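Side-chain contacts in D-alanyl transferase DltD (Enterococcus faecium TX0133A04, PDB 6PFX), which probably takes part in the D-alanylation of lipoteichoic acid in the Gram-positive cell wall: residues 121-126 against 154-159; 146-151 against 158-163; 235-238 against 242-245; 259-264 against 298-303. All coordinates share one frame; numbering follows the deposited sequence.

Contact 1: 121-126 against 154-159; sequences YSELQT and KENDTL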
loop_
_atom_site.group_PDB
_atom_site.type_symbol
_atom_site.label_atom_id
_atom_site.label_comp_id
_atom_site.label_asym_id
_atom_site.label_seq_id
_atom_site.Cartn_x
_atom_site.Cartn_y
_atom_site.Cartn_z
ATOM N N TYR A 121 -9.762 -2.985 -10.414
ATOM C CA TYR A 121 -11.190 -2.827 -10.179
ATOM C C TYR A 121 -11.845 -4.200 -10.091
ATOM O O TYR A 121 -11.707 -5.024 -11.002
ATOM C CB TYR A 121 -11.846 -2.021 -11.294
ATOM C CG TYR A 121 -13.355 -2.021 -11.180
ATOM C CD1 TYR A 121 -13.987 -1.455 -10.080
ATOM C CD2 TYR A 121 -14.144 -2.599 -12.163
ATOM C CE1 TYR A 121 -15.374 -1.460 -9.967
ATOM C CE2 TYR A 121 -15.527 -2.611 -12.057
ATOM C CZ TYR A 121 -16.133 -2.039 -10.958
ATOM O OH TYR A 121 -17.506 -2.043 -10.841
ATOM N N SER A 122 -12.548 -4.440 -8.984
ATOM C CA SER A 122 -13.149 -5.732 -8.675
ATOM C C SER A 122 -14.640 -5.514 -8.476
ATOM O O SER A 122 -15.050 -4.865 -7.506
ATOM C CB SER A 122 -12.544 -6.316 -7.401
ATOM O OG SER A 122 -13.250 -7.472 -7.012
ATOM N N GLU A 123 -15.453 -6.034 -9.399
ATOM C CA GLU A 123 -16.894 -5.994 -9.193
ATOM C C GLU A 123 -17.272 -6.723 -7.911
ATOM O O GLU A 123 -18.182 -6.297 -7.189
ATOM C CB GLU A 123 -17.625 -6.630 -10.375
ATOM C CG GLU A 123 -17.714 -5.752 -11.609
ATOM C CD GLU A 123 -18.391 -6.462 -12.770
ATOM O OE1 GLU A 123 -18.035 -7.628 -13.047
ATOM O OE2 GLU A 123 -19.288 -5.860 -13.394
ATOM N N LEU A 124 -16.596 -7.842 -7.623
ATOM C CA LEU A 124 -16.895 -8.621 -6.424
ATOM C C LEU A 124 -16.744 -7.763 -5.174
ATOM O O LEU A 124 -17.630 -7.729 -4.314
ATOM C CB LEU A 124 -15.976 -9.849 -6.346
ATOM C CG LEU A 124 -16.028 -10.684 -5.061
ATOM C CD1 LEU A 124 -17.416 -11.242 -4.747
ATOM C CD2 LEU A 124 -15.003 -11.835 -5.107
ATOM N N GLN A 125 -15.622 -7.051 -5.065
ATOM C CA GLN A 125 -15.366 -6.255 -3.873
ATOM C C GLN A 125 -16.245 -5.019 -3.830
ATOM O O GLN A 125 -16.633 -4.578 -2.740
ATOM C CB GLN A 125 -13.888 -5.875 -3.836
ATOM C CG GLN A 125 -12.994 -7.081 -3.616
ATOM C CD GLN A 125 -11.527 -6.742 -3.645
ATOM O OE1 GLN A 125 -11.127 -5.660 -4.077
ATOM N NE2 GLN A 125 -10.710 -7.672 -3.176
ATOM N N THR A 126 -16.560 -4.443 -4.994
ATOM C CA THR A 126 -17.484 -3.316 -5.045
ATOM C C THR A 126 -18.861 -3.737 -4.551
ATOM O O THR A 126 -19.467 -3.059 -3.712
ATOM C CB THR A 126 -17.556 -2.767 -6.472
ATOM O OG1 THR A 126 -16.249 -2.379 -6.917
ATOM C CG2 THR A 126 -18.476 -1.559 -6.535
ATOM N N LYS A 154 -18.858 3.049 -15.233
ATOM C CA LYS A 154 -19.992 3.553 -15.994
ATOM C C LYS A 154 -20.513 2.546 -17.016
ATOM O O LYS A 154 -21.659 2.670 -17.464
ATOM C CB LYS A 154 -19.595 4.835 -16.749
ATOM C CG LYS A 154 -19.110 6.013 -15.897
ATOM C CD LYS A 154 -20.204 6.601 -15.011
ATOM C CE LYS A 154 -21.367 7.162 -15.824
ATOM N NZ LYS A 154 -22.338 7.921 -14.984
ATOM N N GLU A 155 -19.697 1.564 -17.412
ATOM C CA GLU A 155 -20.184 0.521 -18.302
ATOM C C GLU A 155 -21.375 -0.217 -17.708
ATOM O O GLU A 155 -22.159 -0.823 -18.448
ATOM C CB GLU A 155 -19.102 -0.530 -18.539
ATOM C CG GLU A 155 -17.879 -0.056 -19.284
ATOM C CD GLU A 155 -16.820 -1.148 -19.369
ATOM O OE1 GLU A 155 -17.142 -2.323 -19.081
ATOM O OE2 GLU A 155 -15.664 -0.837 -19.707
ATOM N N ASN A 156 -21.502 -0.194 -16.384
ATOM C CA ASN A 156 -22.497 -0.963 -15.641
ATOM C C ASN A 156 -23.605 -0.009 -15.215
ATOM O O ASN A 156 -23.464 0.715 -14.228
ATOM C CB ASN A 156 -21.804 -1.577 -14.428
ATOM C CG ASN A 156 -22.669 -2.570 -13.688
ATOM O OD1 ASN A 156 -23.897 -2.491 -13.709
ATOM N ND2 ASN A 156 -22.024 -3.516 -13.017
ATOM N N ASP A 157 -24.725 -0.028 -15.949
ATOM C CA ASP A 157 -25.778 0.961 -15.719
ATOM C C ASP A 157 -26.510 0.724 -14.401
ATOM O O ASP A 157 -26.887 1.681 -13.716
ATOM C CB ASP A 157 -26.767 0.971 -16.887
ATOM C CG ASP A 157 -26.198 1.630 -18.129
ATOM O OD1 ASP A 157 -25.283 2.474 -17.992
ATOM O OD2 ASP A 157 -26.665 1.305 -19.242
ATOM N N THR A 158 -26.742 -0.534 -14.035
ATOM C CA THR A 158 -27.382 -0.813 -12.754
ATOM C C THR A 158 -26.531 -0.301 -11.599
ATOM O O THR A 158 -27.030 0.385 -10.699
ATOM C CB THR A 158 -27.650 -2.311 -12.646
ATOM O OG1 THR A 158 -28.470 -2.709 -13.755
ATOM C CG2 THR A 158 -28.354 -2.640 -11.344
ATOM N N LEU A 159 -25.233 -0.610 -11.615
ATOM C CA LEU A 159 -24.348 -0.121 -10.561
ATOM C C LEU A 159 -24.290 1.400 -10.553
ATOM O O LEU A 159 -24.311 2.025 -9.487
ATOM C CB LEU A 159 -22.953 -0.724 -10.732
ATOM C CG LEU A 159 -21.806 -0.116 -9.920
ATOM C CD1 LEU A 159 -22.006 -0.391 -8.443
ATOM C CD2 LEU A 159 -20.465 -0.666 -10.382
HETATM O O HOH W 1 -18.725 -3.079 -13.008
#

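Contact 2: 146-151 against 158-163; sequences RLLTFS and TLTAIL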
loop_
_atom_site.group_PDB
_atom_site.type_symbol
_atom_site.label_atom_id
_atom_site.label_comp_id
_atom_site.label_asym_id
_atom_site.label_seq_id
_atom_site.Cartn_x
_atom_site.Cartn_y
_atom_site.Cartn_z
ATOM N N ARG A 146 -16.082 9.007 -6.461
ATOM C CA ARG A 146 -14.870 8.655 -7.184
ATOM C C ARG A 146 -15.158 7.598 -8.234
ATOM O O ARG A 146 -14.730 7.718 -9.387
ATOM C CB ARG A 146 -13.825 8.134 -6.211
ATOM C CG ARG A 146 -13.174 9.198 -5.381
ATOM C CD ARG A 146 -12.230 10.028 -6.236
ATOM N NE ARG A 146 -10.909 9.421 -6.403
ATOM C CZ ARG A 146 -10.180 9.487 -7.515
ATOM N NH1 ARG A 146 -10.645 10.101 -8.593
ATOM N NH2 ARG A 146 -8.989 8.917 -7.554
ATOM N N LEU A 147 -15.868 6.538 -7.845
ATOM C CA LEU A 147 -16.113 5.445 -8.772
ATOM C C LEU A 147 -16.850 5.927 -10.003
ATOM O O LEU A 147 -16.597 5.424 -11.104
ATOM C CB LEU A 147 -16.927 4.348 -8.081
ATOM C CG LEU A 147 -16.172 3.603 -6.989
ATOM C CD1 LEU A 147 -17.034 2.617 -6.265
ATOM C CD2 LEU A 147 -14.957 2.848 -7.560
ATOM N N LEU A 148 -17.741 6.908 -9.842
ATOM C CA LEU A 148 -18.527 7.419 -10.954
ATOM C C LEU A 148 -17.704 8.204 -11.965
ATOM O O LEU A 148 -18.262 8.609 -12.990
ATOM C CB LEU A 148 -19.649 8.317 -10.444
ATOM C CG LEU A 148 -20.840 7.580 -9.840
ATOM C CD1 LEU A 148 -21.702 8.529 -9.042
ATOM C CD2 LEU A 148 -21.638 6.909 -10.941
ATOM N N THR A 149 -16.413 8.436 -11.707
ATOM C CA THR A 149 -15.551 9.123 -12.665
ATOM C C THR A 149 -14.793 8.162 -13.575
ATOM O O THR A 149 -14.151 8.607 -14.530
ATOM C CB THR A 149 -14.558 10.076 -11.965
ATOM O OG1 THR A 149 -13.529 9.346 -11.281
ATOM C CG2 THR A 149 -15.289 10.986 -10.988
ATOM N N PHE A 150 -14.868 6.864 -13.315
ATOM C CA PHE A 150 -14.123 5.872 -14.078
ATOM C C PHE A 150 -15.049 5.193 -15.077
ATOM O O PHE A 150 -16.104 4.673 -14.702
ATOM C CB PHE A 150 -13.512 4.839 -13.138
ATOM C CG PHE A 150 -12.395 5.375 -12.293
ATOM C CD1 PHE A 150 -11.147 5.596 -12.847
ATOM C CD2 PHE A 150 -12.586 5.658 -10.950
ATOM C CE1 PHE A 150 -10.101 6.091 -12.082
ATOM C CE2 PHE A 150 -11.541 6.153 -10.172
ATOM C CZ PHE A 150 -10.292 6.364 -10.742
ATOM N N SER A 151 -14.641 5.190 -16.348
ATOM C CA SER A 151 -15.504 4.669 -17.402
ATOM C C SER A 151 -15.831 3.198 -17.198
ATOM O O SER A 151 -16.937 2.759 -17.536
ATOM C CB SER A 151 -14.844 4.897 -18.762
ATOM O OG SER A 151 -14.712 6.284 -19.012
ATOM N N THR A 158 -26.742 -0.534 -14.035
ATOM C CA THR A 158 -27.382 -0.813 -12.754
ATOM C C THR A 158 -26.531 -0.301 -11.599
ATOM O O THR A 158 -27.030 0.385 -10.699
ATOM C CB THR A 158 -27.650 -2.311 -12.646
ATOM O OG1 THR A 158 -28.470 -2.709 -13.755
ATOM C CG2 THR A 158 -28.354 -2.640 -11.344
ATOM N N LEU A 159 -25.233 -0.610 -11.615
ATOM C CA LEU A 159 -24.348 -0.121 -10.561
ATOM C C LEU A 159 -24.290 1.400 -10.553
ATOM O O LEU A 159 -24.311 2.025 -9.487
ATOM C CB LEU A 159 -22.953 -0.724 -10.732
ATOM C CG LEU A 159 -21.806 -0.116 -9.920
ATOM C CD1 LEU A 159 -22.006 -0.391 -8.443
ATOM C CD2 LEU A 159 -20.465 -0.666 -10.382
ATOM N N THR A 160 -24.218 2.014 -11.733
ATOM C CA THR A 160 -24.101 3.465 -11.799
ATOM C C THR A 160 -25.279 4.152 -11.115
ATOM O O THR A 160 -25.097 5.142 -10.394
ATOM C CB THR A 160 -23.977 3.893 -13.264
ATOM O OG1 THR A 160 -22.711 3.463 -13.788
ATOM C CG2 THR A 160 -24.093 5.388 -13.384
ATOM N N ALA A 161 -26.498 3.660 -11.337
ATOM C CA ALA A 161 -27.655 4.291 -10.712
ATOM C C ALA A 161 -27.608 4.129 -9.200
ATOM O O ALA A 161 -27.996 5.037 -8.455
ATOM C CB ALA A 161 -28.943 3.701 -11.279
ATOM N N ILE A 162 -27.129 2.980 -8.729
ATOM C CA ILE A 162 -26.967 2.781 -7.294
ATOM C C ILE A 162 -25.933 3.753 -6.741
ATOM O O ILE A 162 -26.146 4.379 -5.696
ATOM C CB ILE A 162 -26.637 1.305 -6.998
ATOM C CG1 ILE A 162 -27.891 0.441 -7.191
ATOM C CG2 ILE A 162 -26.060 1.178 -5.606
ATOM C CD1 ILE A 162 -27.579 -1.022 -7.375
ATOM N N LEU A 163 -24.819 3.934 -7.452
ATOM C CA LEU A 163 -23.805 4.858 -6.960
ATOM C C LEU A 163 -24.323 6.291 -6.942
ATOM O O LEU A 163 -23.972 7.067 -6.048
ATOM C CB LEU A 163 -22.541 4.781 -7.808
ATOM C CG LEU A 163 -21.770 3.470 -7.763
ATOM C CD1 LEU A 163 -20.582 3.529 -8.723
ATOM C CD2 LEU A 163 -21.314 3.126 -6.344
#

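Contact 3: 235-238 against 242-245; sequences TNNP and KNDF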
loop_
_atom_site.group_PDB
_atom_site.type_symbol
_atom_site.label_atom_id
_atom_site.label_comp_id
_atom_site.label_asym_id
_atom_site.label_seq_id
_atom_site.Cartn_x
_atom_site.Cartn_y
_atom_site.Cartn_z
ATOM N N THR A 235 26.670 -1.656 -9.690
ATOM C CA THR A 235 27.959 -1.261 -10.232
ATOM C C THR A 235 27.902 -0.637 -11.624
ATOM O O THR A 235 28.946 -0.194 -12.111
ATOM C CB THR A 235 28.883 -2.477 -10.301
ATOM O OG1 THR A 235 28.282 -3.442 -11.172
ATOM C CG2 THR A 235 29.102 -3.076 -8.936
ATOM N N ASN A 236 26.741 -0.576 -12.286
ATOM C CA ASN A 236 26.723 -0.201 -13.702
ATOM C C ASN A 236 26.188 1.208 -13.977
ATOM O O ASN A 236 25.893 1.549 -15.133
ATOM C CB ASN A 236 26.022 -1.260 -14.564
ATOM C CG ASN A 236 24.512 -1.184 -14.503
ATOM O OD1 ASN A 236 23.939 -0.361 -13.796
ATOM N ND2 ASN A 236 23.859 -2.031 -15.290
ATOM N N ASN A 237 26.146 2.067 -12.967
ATOM C CA ASN A 237 25.599 3.398 -13.140
ATOM C C ASN A 237 26.045 4.265 -11.973
ATOM O O ASN A 237 26.522 3.735 -10.958
ATOM C CB ASN A 237 24.063 3.355 -13.211
ATOM C CG ASN A 237 23.423 2.841 -11.905
ATOM O OD1 ASN A 237 23.091 3.632 -11.023
ATOM N ND2 ASN A 237 23.254 1.522 -11.786
ATOM N N PRO A 238 25.885 5.570 -12.069
ATOM C CA PRO A 238 26.351 6.472 -11.008
ATOM C C PRO A 238 25.334 6.765 -9.925
ATOM O O PRO A 238 25.630 7.567 -9.026
ATOM C CB PRO A 238 26.695 7.768 -11.763
ATOM C CG PRO A 238 25.939 7.727 -12.998
ATOM C CD PRO A 238 25.571 6.295 -13.316
ATOM N N LYS A 242 19.887 -0.575 -8.949
ATOM C CA LYS A 242 20.183 -1.965 -9.262
ATOM C C LYS A 242 20.479 -2.094 -10.751
ATOM O O LYS A 242 19.748 -1.548 -11.585
ATOM C CB LYS A 242 18.990 -2.836 -8.877
ATOM C CG LYS A 242 19.251 -4.308 -9.015
ATOM C CD LYS A 242 18.271 -5.135 -8.195
ATOM C CE LYS A 242 18.576 -6.609 -8.324
ATOM N NZ LYS A 242 18.377 -7.104 -9.708
ATOM N N ASN A 243 21.542 -2.840 -11.080
ATOM C CA ASN A 243 22.021 -2.936 -12.458
ATOM C C ASN A 243 20.908 -3.237 -13.463
ATOM O O ASN A 243 20.790 -2.547 -14.479
ATOM C CB ASN A 243 23.155 -3.961 -12.556
ATOM C CG ASN A 243 24.429 -3.475 -11.903
ATOM O OD1 ASN A 243 24.485 -2.364 -11.385
ATOM N ND2 ASN A 243 25.462 -4.311 -11.921
ATOM N N ASP A 244 20.087 -4.269 -13.221
ATOM C CA ASP A 244 19.113 -4.631 -14.254
ATOM C C ASP A 244 18.045 -3.553 -14.419
ATOM O O ASP A 244 17.564 -3.326 -15.535
ATOM C CB ASP A 244 18.516 -6.020 -14.002
ATOM C CG ASP A 244 17.698 -6.097 -12.732
ATOM O OD1 ASP A 244 17.896 -5.257 -11.837
ATOM O OD2 ASP A 244 16.859 -7.020 -12.618
ATOM N N PHE A 245 17.696 -2.856 -13.338
ATOM C CA PHE A 245 16.759 -1.746 -13.439
ATOM C C PHE A 245 17.347 -0.634 -14.292
ATOM O O PHE A 245 16.673 -0.078 -15.165
ATOM C CB PHE A 245 16.446 -1.220 -12.043
ATOM C CG PHE A 245 15.433 -0.109 -12.020
ATOM C CD1 PHE A 245 15.809 1.202 -12.245
ATOM C CD2 PHE A 245 14.100 -0.379 -11.773
ATOM C CE1 PHE A 245 14.873 2.217 -12.205
ATOM C CE2 PHE A 245 13.168 0.636 -11.734
ATOM C CZ PHE A 245 13.551 1.929 -11.954
#

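Contact 4: 259-264 against 298-303; sequences QSQKNW and EKWSDY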
loop_
_atom_site.group_PDB
_atom_site.type_symbol
_atom_site.label_atom_id
_atom_site.label_comp_id
_atom_site.label_asym_id
_atom_site.label_seq_id
_atom_site.Cartn_x
_atom_site.Cartn_y
_atom_site.Cartn_z
ATOM N N GLN A 259 16.968 16.596 -15.145
ATOM C CA GLN A 259 16.078 17.703 -14.796
ATOM C C GLN A 259 14.620 17.457 -15.181
ATOM O O GLN A 259 13.804 18.389 -15.125
ATOM C CB GLN A 259 16.559 19.057 -15.346
ATOM C CG GLN A 259 17.760 19.626 -14.627
ATOM C CD GLN A 259 17.473 19.983 -13.173
ATOM O OE1 GLN A 259 17.978 19.339 -12.256
ATOM N NE2 GLN A 259 16.667 21.018 -12.961
ATOM N N SER A 260 14.259 16.221 -15.544
ATOM C CA SER A 260 12.921 15.945 -16.054
ATOM C C SER A 260 11.849 16.049 -14.983
ATOM O O SER A 260 10.668 16.161 -15.326
ATOM C CB SER A 260 12.863 14.555 -16.689
ATOM O OG SER A 260 13.201 13.557 -15.743
ATOM N N GLN A 261 12.230 16.021 -13.705
ATOM C CA GLN A 261 11.292 16.027 -12.586
ATOM C C GLN A 261 11.372 17.312 -11.771
ATOM O O GLN A 261 10.848 17.366 -10.658
ATOM C CB GLN A 261 11.557 14.800 -11.709
ATOM C CG GLN A 261 11.495 13.513 -12.519
ATOM C CD GLN A 261 11.839 12.241 -11.739
ATOM O OE1 GLN A 261 12.249 12.282 -10.582
ATOM N NE2 GLN A 261 11.685 11.101 -12.399
ATOM N N LYS A 262 11.976 18.367 -12.319
ATOM C CA LYS A 262 12.190 19.575 -11.529
ATOM C C LYS A 262 10.885 20.211 -11.051
ATOM O O LYS A 262 10.872 20.879 -10.009
ATOM C CB LYS A 262 13.006 20.588 -12.337
ATOM C CG LYS A 262 12.273 21.174 -13.517
ATOM C CD LYS A 262 13.184 22.102 -14.320
ATOM C CE LYS A 262 12.481 22.614 -15.568
ATOM N NZ LYS A 262 13.319 23.583 -16.329
ATOM N N ASN A 263 9.784 20.024 -11.778
ATOM C CA ASN A 263 8.520 20.644 -11.392
ATOM C C ASN A 263 7.508 19.648 -10.848
ATOM O O ASN A 263 6.346 20.018 -10.629
ATOM C CB ASN A 263 7.925 21.436 -12.554
ATOM C CG ASN A 263 8.811 22.587 -12.974
ATOM O OD1 ASN A 263 9.240 23.397 -12.153
ATOM N ND2 ASN A 263 9.114 22.645 -14.251
ATOM N N TRP A 264 7.926 18.410 -10.594
ATOM C CA TRP A 264 7.019 17.396 -10.071
ATOM C C TRP A 264 6.664 17.695 -8.618
ATOM O O TRP A 264 7.513 18.115 -7.825
ATOM C CB TRP A 264 7.672 16.020 -10.185
ATOM C CG TRP A 264 7.667 15.432 -11.575
ATOM C CD1 TRP A 264 7.475 16.090 -12.769
ATOM C CD2 TRP A 264 7.869 14.056 -11.907
ATOM N NE1 TRP A 264 7.522 15.190 -13.815
ATOM C CE2 TRP A 264 7.786 13.941 -13.311
ATOM C CE3 TRP A 264 8.119 12.905 -11.149
ATOM C CZ2 TRP A 264 7.944 12.721 -13.966
ATOM C CZ3 TRP A 264 8.274 11.694 -11.800
ATOM C CH2 TRP A 264 8.169 11.610 -13.190
ATOM N N GLU A 298 18.650 9.965 -3.261
ATOM C CA GLU A 298 19.105 11.335 -3.476
ATOM C C GLU A 298 20.028 11.454 -4.686
ATOM O O GLU A 298 20.030 12.491 -5.356
ATOM C CB GLU A 298 19.788 11.893 -2.228
ATOM C CG GLU A 298 19.894 13.415 -2.249
ATOM C CD GLU A 298 20.523 13.978 -0.994
ATOM O OE1 GLU A 298 20.712 15.209 -0.934
ATOM O OE2 GLU A 298 20.827 13.190 -0.071
ATOM N N LYS A 299 20.804 10.419 -5.004
ATOM C CA LYS A 299 21.626 10.493 -6.209
ATOM C C LYS A 299 20.744 10.625 -7.441
ATOM O O LYS A 299 21.079 11.338 -8.393
ATOM C CB LYS A 299 22.526 9.269 -6.320
ATOM C CG LYS A 299 23.674 9.277 -5.333
ATOM C CD LYS A 299 24.498 8.012 -5.429
ATOM C CE LYS A 299 25.579 8.009 -4.361
ATOM N NZ LYS A 299 26.320 6.721 -4.276
ATOM N N TRP A 300 19.590 9.955 -7.426
ATOM C CA TRP A 300 18.646 10.035 -8.528
ATOM C C TRP A 300 17.893 11.363 -8.539
ATOM O O TRP A 300 17.766 11.986 -9.594
ATOM C CB TRP A 300 17.651 8.878 -8.434
ATOM C CG TRP A 300 16.711 8.842 -9.572
ATOM C CD1 TRP A 300 15.344 8.970 -9.530
ATOM C CD2 TRP A 300 17.058 8.692 -10.949
ATOM N NE1 TRP A 300 14.827 8.894 -10.805
ATOM C CE2 TRP A 300 15.861 8.728 -11.689
ATOM C CE3 TRP A 300 18.270 8.527 -11.631
ATOM C CZ2 TRP A 300 15.843 8.599 -13.069
ATOM C CZ3 TRP A 300 18.245 8.406 -12.994
ATOM C CH2 TRP A 300 17.043 8.439 -13.699
ATOM N N SER A 301 17.401 11.832 -7.391
ATOM C CA SER A 301 16.705 13.118 -7.388
ATOM C C SER A 301 17.660 14.261 -7.719
ATOM O O SER A 301 17.244 15.259 -8.318
ATOM C CB SER A 301 15.989 13.348 -6.052
ATOM O OG SER A 301 16.887 13.345 -4.958
ATOM N N ASP A 302 18.937 14.145 -7.338
ATOM C CA ASP A 302 19.911 15.144 -7.762
ATOM C C ASP A 302 19.936 15.247 -9.284
ATOM O O ASP A 302 20.025 16.344 -9.849
ATOM C CB ASP A 302 21.307 14.762 -7.270
ATOM C CG ASP A 302 21.551 15.083 -5.800
ATOM O OD1 ASP A 302 20.734 15.757 -5.132
ATOM O OD2 ASP A 302 22.605 14.632 -5.307
ATOM N N TYR A 303 19.851 14.103 -9.962
ATOM C CA TYR A 303 19.914 14.087 -11.416
ATOM C C TYR A 303 18.615 14.562 -12.055
ATOM O O TYR A 303 18.640 15.374 -12.988
ATOM C CB TYR A 303 20.247 12.678 -11.899
ATOM C CG TYR A 303 20.433 12.558 -13.383
ATOM C CD1 TYR A 303 21.473 13.209 -14.014
ATOM C CD2 TYR A 303 19.595 11.775 -14.153
ATOM C CE1 TYR A 303 21.660 13.104 -15.354
ATOM C CE2 TYR A 303 19.777 11.661 -15.515
ATOM C CZ TYR A 303 20.823 12.332 -16.107
ATOM O OH TYR A 303 21.054 12.257 -17.460
HETATM O O HOH W 2 20.525 17.301 -13.080
HETATM O O HOH W 3 12.043 8.160 -11.503
#

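Contact 1: 121-126 against 154-159
Tyr121 and Leu159 swing their side chains to the trans position (chi1 171° and 167°, CG opposite the backbone N), and the two meet head-on: Tyr121 OH ends 3.3 Å from Leu159 CD2. The other leucine branch, CD1, lies 4.2 Å from Thr126 CG2, whose side chain runs at about a right angle to it. Thr126 OG1 turns back to Ser122 O, which also accepts the Thr126 amide from the other face of its carbonyl plane. Beside these contacts a water joins three polar ends. It sits at the edge of the Tyr121 ring, 2.7 Å from Tyr121 OH, donates to Glu123 OE2 at 2.9 Å and accepts a weak bond from Asn156 ND2. The Glu123 carboxylate and Asn156 amide, tilted 74° to each other, are thus linked through water, weakly on the asparagine side; Asn156 ND2 also bonds to Tyr127 OH. Asn156 OD1 caps helix 157-167, taking Leu159 N at 3.1 Å, and Ser122 OG caps helix 123-132 by accepting from Gln125 N. The contact joins two capped helix starts, with Val153 of helix 151-154 touching both Tyr121 and Leu159, Met84 of helix 79-89 against Thr126, and Leu187 of helix 181-193 against Glu123.

Contact 2: 146-151 against 158-163
Leu148 and Leu163 make the close-packed part of this contact together with Leu147, and the side chains of Leu148 and Leu163 run antiparallel alongside one another. Leu148 CG lies 3.9 Å from Leu163 CB, and both methyls of the Leu148 fork also approach that CB, so the fork straddles the base of the other leucine. Leu163 reaches back with CD1, which comes to 3.8 Å from Leu147 CB. Its CG stands opposite the carbonyl carbon (chi1 -66°), a setting that sends the methyl toward the end of helix 138-147. Trp129 of helix 123-132 touches both Leu147 and Leu163, and Val153 also packs on Leu163; Leu147 and Leu163 are buried. Two helices, 138-147 and 157-167, joined through a type I beta turn and the short helix 151-154, here pack side against end: near the end of helix 138-147 the chain makes the turn, Leu147 to Phe150, and helix 157-167 brings Thr160 and Leu163 back against it. Thr149 turns back on Arg146 O, which accepts both its OG1 (2.8 Å) and its amide. On the partly exposed side the contacts are fewer rather than longer. There Thr160 meets Leu148 through one methyl pair, Leu148 CD2 to Thr160 CG2 at 3.8 Å, with no hydrogen bond across. The Leu148 side chain also touches Gln164 and Lys167, about one and two turns beyond Thr160. While its methyl faces Leu148, Thr160 turns OG1 to the Asn156 carbonyl at the start of its own helix.

Contact 3: 235-238 against 242-245
Asn236 and Asn243 bring their CA atoms to 5.6 Å, where the irregular segment 235-238 passes the first turn of helix 243-250, with Lys242 at the N-cap position. The backbone N of Asn236 donates to Asn243 OD1 at 3.0 Å, from above the plane of that amide, and Thr235 N lies 2.9 Å from the same oxygen. The other end of the amide is held as well: Asn243 ND2 gives a nearly straight bond (164°) to Thr235 OG1, 3.0 Å away and close to the amide plane. Asn236 places its own amide over that of Asn243, the planes stacked and 24° apart. Its chi1 of 79° sets CG between backbone N and carbonyl carbon, and from there Asn236 ND2 reaches Asn243 O at 3.2 Å, again out of the carbonyl plane. Asn236 OD1 accepts from Asn237 ND2 at 2.8 Å, almost in line with its C=O bond; Asn237 ND2 also bonds to Leu241 O. Lys242 NZ and Asp244 OD1 form a salt bridge beside the contact. This is a surface loop folded back on a helix N-terminus, in which asparagine side chains bond to main chain and to one another in the connection between helices 219-233 and 243-250.

Contact 4: 259-264 against 298-303
Gln259 and Tyr303 supply the direct hydrogen bond of this contact, from main chain to main chain. Gln259 N donates to Tyr303 O at 3.0 Å and 170°, tying the loop to the last turn of helix 298-304. Water-mediated bonds come next. One water lies 3.0 Å from Trp300 NE1 and 3.1 Å from Gln261 NE2 and accepts from both, thereby bridging two donors that stand 4.2 Å apart. The Gln261 chain reaches it extended beyond CG, its amide turned 80° to the indole plane; Gln261 OE1 is taken by Thr304 OG1. A second water lies 2.7 Å from Tyr303 O and gives at most a weak bond to Gln259 OE1, since it has more acceptors in reach than protons; the bend at chi2 (-65°) has brought that amide back toward the helix. Aromatic packing completes the account: Gln261 CG lies 3.5 Å above the centre of the Trp264 ring, within the loop itself, while Trp300 and Tyr303 both meet Phe239, Trp300 edge-to-face. Tyr303 OH bonds to Glu254 O. Two overlapping type I beta turns, Gln259 to Lys262 and Gln261 to Trp264, shape the loop. Across the interface the chemistry is thus mainly polar and partly hydrated: water carries the side-chain contact, and a straight backbone bond joins the loop to the helix, with a second, Gln261 to Thr304, just beyond.

Contacts 1 and 2 form one cluster and contacts 3 and 4 another. The first pair, centred 7 Å apart, shares Thr158 and Leu159 of helix 157-167, which meets helix 123-132 in contact 1 and the end of helix 138-147 in contact 2. Contacts 3 and 4 follow in series along the chain; their centres are about 17 Å apart and they touch where Pro238 O lies 3.8 Å from Lys299 CD. Between the clusters the centres are 38 to 44 Å apart. All four lie over 20 Å from the chain's centre, in helices and loops outside the five-stranded parallel sheet, and so join peripheral parts of this SGNH-hydrolase-like fold.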